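Local coordinates for single-stranded DNA-binding protein (PDB 5GQO) that adopts an OB fold, assembles as a tetramer, and probably binds single-stranded DNA, at residues Q46-F51 against N77-L82; V96-H101 against V120-V125. All coordinates share one frame; numbering follows the deposited sequence.

Contact 1. Residues Q46-F51 against N77-L82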
loop_
_atom_site.group_PDB
_atom_site.type_symbol
_atom_site.label_atom_id
_atom_site.label_comp_id
_atom_site.label_asym_id
_atom_site.label_seq_id
_atom_site.Cartn_x
_atom_site.Cartn_y
_atom_site.Cartn_z
ATOM N N GLN B 46 21.317 20.369 -2.877
ATOM C CA GLN B 46 20.405 19.252 -3.121
ATOM C C GLN B 46 20.457 18.702 -4.537
ATOM O O GLN B 46 20.727 19.416 -5.479
ATOM C CB GLN B 46 18.961 19.687 -2.872
ATOM C CG GLN B 46 18.387 19.282 -1.536
ATOM C CD GLN B 46 17.745 17.921 -1.670
ATOM O OE1 GLN B 46 18.422 16.904 -1.926
ATOM N NE2 GLN B 46 16.430 17.890 -1.537
ATOM N N GLU B 47 20.110 17.439 -4.679
ATOM C CA GLU B 47 20.170 16.777 -5.975
ATOM C C GLU B 47 18.864 16.056 -6.254
ATOM O O GLU B 47 18.328 15.382 -5.371
ATOM C CB GLU B 47 21.285 15.753 -5.932
ATOM C CG GLU B 47 21.940 15.420 -7.277
ATOM C CD GLU B 47 23.051 14.378 -7.112
ATOM O OE1 GLU B 47 23.849 14.529 -6.163
ATOM O OE2 GLU B 47 23.105 13.384 -7.879
ATOM N N LEU B 48 18.383 16.184 -7.479
ATOM C CA LEU B 48 17.231 15.464 -7.934
ATOM C C LEU B 48 17.650 14.519 -9.055
ATOM O O LEU B 48 18.367 14.925 -9.976
ATOM C CB LEU B 48 16.188 16.424 -8.504
ATOM C CG LEU B 48 14.964 15.771 -9.192
ATOM C CD1 LEU B 48 14.183 14.948 -8.184
ATOM C CD2 LEU B 48 14.089 16.825 -9.826
ATOM N N TYR B 49 17.120 13.300 -9.013
ATOM C CA TYR B 49 17.286 12.357 -10.086
ATOM C C TYR B 49 15.945 11.776 -10.365
ATOM O O TYR B 49 15.298 11.190 -9.508
ATOM C CB TYR B 49 18.229 11.292 -9.630
ATOM C CG TYR B 49 18.862 10.500 -10.722
ATOM C CD1 TYR B 49 19.763 11.090 -11.591
ATOM C CD2 TYR B 49 18.616 9.133 -10.853
ATOM C CE1 TYR B 49 20.374 10.345 -12.582
ATOM C CE2 TYR B 49 19.219 8.384 -11.827
ATOM C CZ TYR B 49 20.097 8.993 -12.693
ATOM O OH TYR B 49 20.723 8.255 -13.662
ATOM N N LYS B 50 15.495 11.953 -11.583
ATOM C CA LYS B 50 14.158 11.635 -11.894
ATOM C C LYS B 50 14.032 10.892 -13.202
ATOM O O LYS B 50 14.840 11.042 -14.114
ATOM C CB LYS B 50 13.347 12.904 -11.922
ATOM C CG LYS B 50 13.710 13.889 -12.987
ATOM C CD LYS B 50 12.593 14.899 -13.161
ATOM C CE LYS B 50 11.553 14.448 -14.179
ATOM N NZ LYS B 50 10.400 15.395 -14.295
ATOM N N PHE B 51 12.991 10.086 -13.308
ATOM C CA PHE B 51 12.883 9.180 -14.426
ATOM C C PHE B 51 11.505 8.648 -14.479
ATOM O O PHE B 51 10.700 8.831 -13.557
ATOM C CB PHE B 51 13.938 8.047 -14.280
ATOM C CG PHE B 51 13.975 7.379 -12.917
ATOM C CD1 PHE B 51 13.170 6.324 -12.660
ATOM C CD2 PHE B 51 14.789 7.820 -11.918
ATOM C CE1 PHE B 51 13.147 5.700 -11.408
ATOM C CE2 PHE B 51 14.810 7.186 -10.666
ATOM C CZ PHE B 51 13.963 6.139 -10.406
ATOM N N ASN B 77 10.750 10.742 -8.496
ATOM C CA ASN B 77 11.708 11.752 -8.139
ATOM C C ASN B 77 12.512 11.256 -6.965
ATOM O O ASN B 77 11.955 11.012 -5.921
ATOM C CB ASN B 77 11.016 13.004 -7.672
ATOM C CG ASN B 77 10.187 13.653 -8.726
ATOM O OD1 ASN B 77 10.563 13.743 -9.879
ATOM N ND2 ASN B 77 9.040 14.145 -8.320
ATOM N N CYS B 78 13.828 11.158 -7.113
ATOM C CA CYS B 78 14.682 10.827 -6.010
ATOM C C CYS B 78 15.559 12.030 -5.609
ATOM O O CYS B 78 16.035 12.789 -6.448
ATOM C CB CYS B 78 15.565 9.673 -6.426
ATOM S SG CYS B 78 14.680 8.300 -7.146
ATOM N N TRP B 79 15.781 12.177 -4.318
ATOM C CA TRP B 79 16.468 13.319 -3.759
ATOM C C TRP B 79 17.552 12.813 -2.844
ATOM O O TRP B 79 17.454 11.722 -2.289
ATOM C CB TRP B 79 15.495 14.176 -2.902
ATOM C CG TRP B 79 14.389 14.842 -3.662
ATOM C CD1 TRP B 79 13.121 14.389 -3.834
ATOM C CD2 TRP B 79 14.460 16.094 -4.338
ATOM N NE1 TRP B 79 12.403 15.267 -4.617
ATOM C CE2 TRP B 79 13.214 16.324 -4.933
ATOM C CE3 TRP B 79 15.465 17.050 -4.500
ATOM C CZ2 TRP B 79 12.951 17.476 -5.677
ATOM C CZ3 TRP B 79 15.208 18.187 -5.259
ATOM C CH2 TRP B 79 13.963 18.396 -5.819
ATOM N N GLY B 80 18.579 13.613 -2.642
ATOM C CA GLY B 80 19.528 13.327 -1.565
ATOM C C GLY B 80 20.353 12.085 -1.802
ATOM O O GLY B 80 20.763 11.774 -2.947
ATOM N N ASN B 81 20.574 11.354 -0.725
ATOM C CA ASN B 81 21.245 10.093 -0.818
ATOM C C ASN B 81 20.567 9.090 -1.793
ATOM O O ASN B 81 21.252 8.252 -2.400
ATOM C CB ASN B 81 21.332 9.519 0.580
ATOM C CG ASN B 81 22.397 10.211 1.408
ATOM O OD1 ASN B 81 23.459 10.586 0.901
ATOM N ND2 ASN B 81 22.133 10.373 2.678
ATOM N N LEU B 82 19.238 9.185 -1.922
ATOM C CA LEU B 82 18.519 8.312 -2.783
ATOM C C LEU B 82 18.829 8.658 -4.221
ATOM O O LEU B 82 18.991 7.772 -5.046
ATOM C CB LEU B 82 17.013 8.364 -2.516
ATOM C CG LEU B 82 16.172 7.435 -3.390
ATOM C CD1 LEU B 82 16.585 5.995 -3.200
ATOM C CD2 LEU B 82 14.699 7.584 -3.029
#

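Contact 2. Residues V96-H101 against V120-V125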
loop_
_atom_site.group_PDB
_atom_site.type_symbol
_atom_site.label_atom_id
_atom_site.label_comp_id
_atom_site.label_asym_id
_atom_site.label_seq_id
_atom_site.Cartn_x
_atom_site.Cartn_y
_atom_site.Cartn_z
ATOM N N VAL B 96 12.840 -2.151 -11.403
ATOM C CA VAL B 96 12.857 -1.355 -10.170
ATOM C C VAL B 96 11.723 -1.655 -9.228
ATOM O O VAL B 96 10.600 -1.953 -9.659
ATOM C CB VAL B 96 12.607 0.176 -10.378
ATOM C CG1 VAL B 96 13.770 0.990 -9.993
ATOM C CG2 VAL B 96 12.128 0.517 -11.763
ATOM N N VAL B 97 12.002 -1.445 -7.945
ATOM C CA VAL B 97 10.992 -1.386 -6.889
ATOM C C VAL B 97 11.045 0.044 -6.390
ATOM O O VAL B 97 12.119 0.504 -6.015
ATOM C CB VAL B 97 11.357 -2.321 -5.742
ATOM C CG1 VAL B 97 10.342 -2.250 -4.617
ATOM C CG2 VAL B 97 11.397 -3.729 -6.251
ATOM N N VAL B 98 9.914 0.733 -6.392
ATOM C CA VAL B 98 9.848 2.119 -5.934
ATOM C C VAL B 98 8.793 2.270 -4.824
ATOM O O VAL B 98 7.615 1.903 -5.004
ATOM C CB VAL B 98 9.425 3.049 -7.061
ATOM C CG1 VAL B 98 9.281 4.447 -6.534
ATOM C CG2 VAL B 98 10.432 3.007 -8.185
ATOM N N VAL B 99 9.219 2.835 -3.701
ATOM C CA VAL B 99 8.357 3.126 -2.598
ATOM C C VAL B 99 8.406 4.617 -2.272
ATOM O O VAL B 99 9.477 5.186 -2.279
ATOM C CB VAL B 99 8.801 2.388 -1.369
ATOM C CG1 VAL B 99 7.851 2.673 -0.194
ATOM C CG2 VAL B 99 8.821 0.920 -1.676
ATOM N N GLY B 100 7.249 5.240 -2.011
ATOM C CA GLY B 100 7.233 6.631 -1.575
ATOM C C GLY B 100 5.836 7.191 -1.386
ATOM O O GLY B 100 4.972 6.546 -0.833
ATOM N N HIS B 101 5.602 8.385 -1.901
ATOM C CA HIS B 101 4.314 9.016 -1.767
ATOM C C HIS B 101 3.903 9.564 -3.089
ATOM O O HIS B 101 4.735 10.042 -3.838
ATOM C CB HIS B 101 4.345 10.082 -0.663
ATOM C CG HIS B 101 4.697 9.522 0.673
ATOM N ND1 HIS B 101 3.769 8.930 1.505
ATOM C CD2 HIS B 101 5.874 9.460 1.324
ATOM C CE1 HIS B 101 4.359 8.506 2.610
ATOM N NE2 HIS B 101 5.631 8.841 2.533
ATOM N N VAL B 120 5.866 10.447 -8.152
ATOM C CA VAL B 120 6.181 9.825 -6.908
ATOM C C VAL B 120 7.364 10.508 -6.236
ATOM O O VAL B 120 8.408 10.695 -6.866
ATOM C CB VAL B 120 6.575 8.352 -7.146
ATOM C CG1 VAL B 120 6.958 7.670 -5.827
ATOM C CG2 VAL B 120 5.464 7.621 -7.840
ATOM N N ARG B 121 7.212 10.892 -4.974
ATOM C CA ARG B 121 8.377 11.311 -4.202
ATOM C C ARG B 121 8.901 10.051 -3.545
ATOM O O ARG B 121 8.365 9.626 -2.510
ATOM C CB ARG B 121 8.038 12.348 -3.122
ATOM C CG ARG B 121 9.162 12.589 -2.105
ATOM C CD ARG B 121 9.499 14.050 -2.029
ATOM N NE ARG B 121 8.675 14.736 -1.042
ATOM C CZ ARG B 121 7.922 15.834 -1.278
ATOM N NH1 ARG B 121 7.835 16.439 -2.481
ATOM N NH2 ARG B 121 7.246 16.340 -0.263
ATOM N N ALA B 122 9.967 9.491 -4.110
ATOM C CA ALA B 122 10.478 8.226 -3.627
ATOM C C ALA B 122 11.212 8.373 -2.327
ATOM O O ALA B 122 11.889 9.368 -2.088
ATOM C CB ALA B 122 11.382 7.575 -4.667
ATOM N N THR B 123 11.048 7.355 -1.500
ATOM C CA THR B 123 11.702 7.155 -0.216
ATOM C C THR B 123 12.705 5.999 -0.257
ATOM O O THR B 123 13.667 5.994 0.469
ATOM C CB THR B 123 10.550 6.766 0.773
ATOM O OG1 THR B 123 10.077 7.945 1.409
ATOM C CG2 THR B 123 10.942 5.730 1.844
ATOM N N ALA B 124 12.419 4.974 -1.052
ATOM C CA ALA B 124 13.322 3.857 -1.234
ATOM C C ALA B 124 13.142 3.348 -2.651
ATOM O O ALA B 124 12.040 3.316 -3.172
ATOM C CB ALA B 124 13.025 2.771 -0.239
ATOM N N VAL B 125 14.249 3.069 -3.309
ATOM C CA VAL B 125 14.240 2.509 -4.610
ATOM C C VAL B 125 15.302 1.438 -4.603
ATOM O O VAL B 125 16.346 1.582 -3.985
ATOM C CB VAL B 125 14.616 3.532 -5.671
ATOM C CG1 VAL B 125 14.601 2.901 -7.073
ATOM C CG2 VAL B 125 13.665 4.684 -5.651
#

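Contact 1. Residues Q46-F51 against N77-L82
Leu48 slides its CD1 methyl over one face of the Trp79 indole, and the rest of this antiparallel pairing can be read outward from that contact. The methyl stands 3.9 Å from the centroid of the six-membered ring, 20° off the ring normal, a CH-pi contact displaced toward the rim; CB of Leu48 backs it up near CZ3. Trp79 turns its CG to the side of its own backbone N, opposite the carbonyl carbon (chi1 -66°), which lays the indole across strand 46-51, one face against Leu48 CD1. Gln46 reaches the same ring from another quarter: its chain bends at chi2, crosses the tryptophan at about a right angle, and brings NE2 to 3.2 Å from CE3 with the amide and ring planes 45° apart. Lys50 and Asn77, on the sheet face of Leu48 and Trp79, run side by side, CB of Lys50 beside OD1 of Asn77. On the other sheet face, the SG of Cys78 lies obliquely to the Phe51 ring, 3.7 Å from CE2.

The backbones lock this register. Tyr49 and Cys78 form a hydrogen-bonded pair, N of Tyr49 to O of Cys78 at 2.8 Å, with the return bond from Cys78 N to Tyr49 O matching it. Two residues away on each chain, Gly80 N reaches O of Glu47 at 3.3 Å; Gly80, just after strand 73-79, has a positive phi, which favours glycine.

Glu47 makes salt bridges to Arg40 and Arg84, while Asn77 ND2 bonds Glu119. Tyr49 packs against Ala83 and Val86 and against Pro38, where calcium is seen in a structure of this protein, though not in this chain. Strand 46-55 is flanked by strands 33-43 and 73-79, with helix 80-89 following the latter, as in other OB folds.

Contact 2. Residues V96-H101 against V120-V125
Val125 meets Val96 methyl to methyl, and its side chain is a good thread to follow. CB sits 3.9 Å from the carbonyl O of Val97, and the CA of Val125 makes a CA-H...O contact to that same oxygen. CG1, anti to the backbone N (chi1 180°), carries on past the same O and ends 3.6 Å from CG1 of Val96; CG2 of Val98 comes up beside it at 4.3 Å. CG1 of Val125 thus meets methyls of two valines of strand 95-105. Farther along, Val98 turns its other methyl, CG1, to CG1 of Val120 at 4.0 Å and also touches CB of Ala122.

Next along the strand is a classic beta bulge. Val99 O takes two N-H groups at once, from Thr123 at 2.8 Å and from Ala124 at 3.2 Å; the former lies in the carbonyl plane and the latter is tilted from it. Val99 N then gives a nearly straight bond to Ala124 O. Past the bulge the register has moved by one residue, and His101 pairs with Arg121 through both backbone bonds. Gly100, with no side chain, lets the strands come close enough for its CA to meet Arg121 O at 3.3 Å.

The corner at residues 100 and 123 bends both strands, as in the coiled sheet of an OB barrel. Val98 and Ala122 also pack on Val76, while Val97 and Val99 meet Val97 of the second subunit.

The division of labour follows from the chemistry: main-chain amides and carbonyls set the strand spacing and the bulge, whereas the methyls of Val96, Val98, Val120, Ala122 and Val125 supply apolar packing, with the polar side chains of His101, Arg121 and Thr123 at the more exposed end.

How the contacts relate
Both contacts are antiparallel strand pairings within one curled sheet, and they meet where strand 73-79 lies parallel to strand 117-122: Asn77 N and O probably bond Val120 O and Ala122 N. Their centres are 11 Å apart. Contact 2 is nearer the middle of the chain, 6 Å from its centre against 9 Å for contact 1, and seven of its twelve residues are buried, five of them valines. Contact 1 lies farther out and mixes aromatic, amide and sulfur contacts with charged neighbours at its edges. Leu82 of helix 80-89, from the 77-82 segment, packs on Ala122 and Val125. Each also reaches the second subunit, contact 2 with more residues.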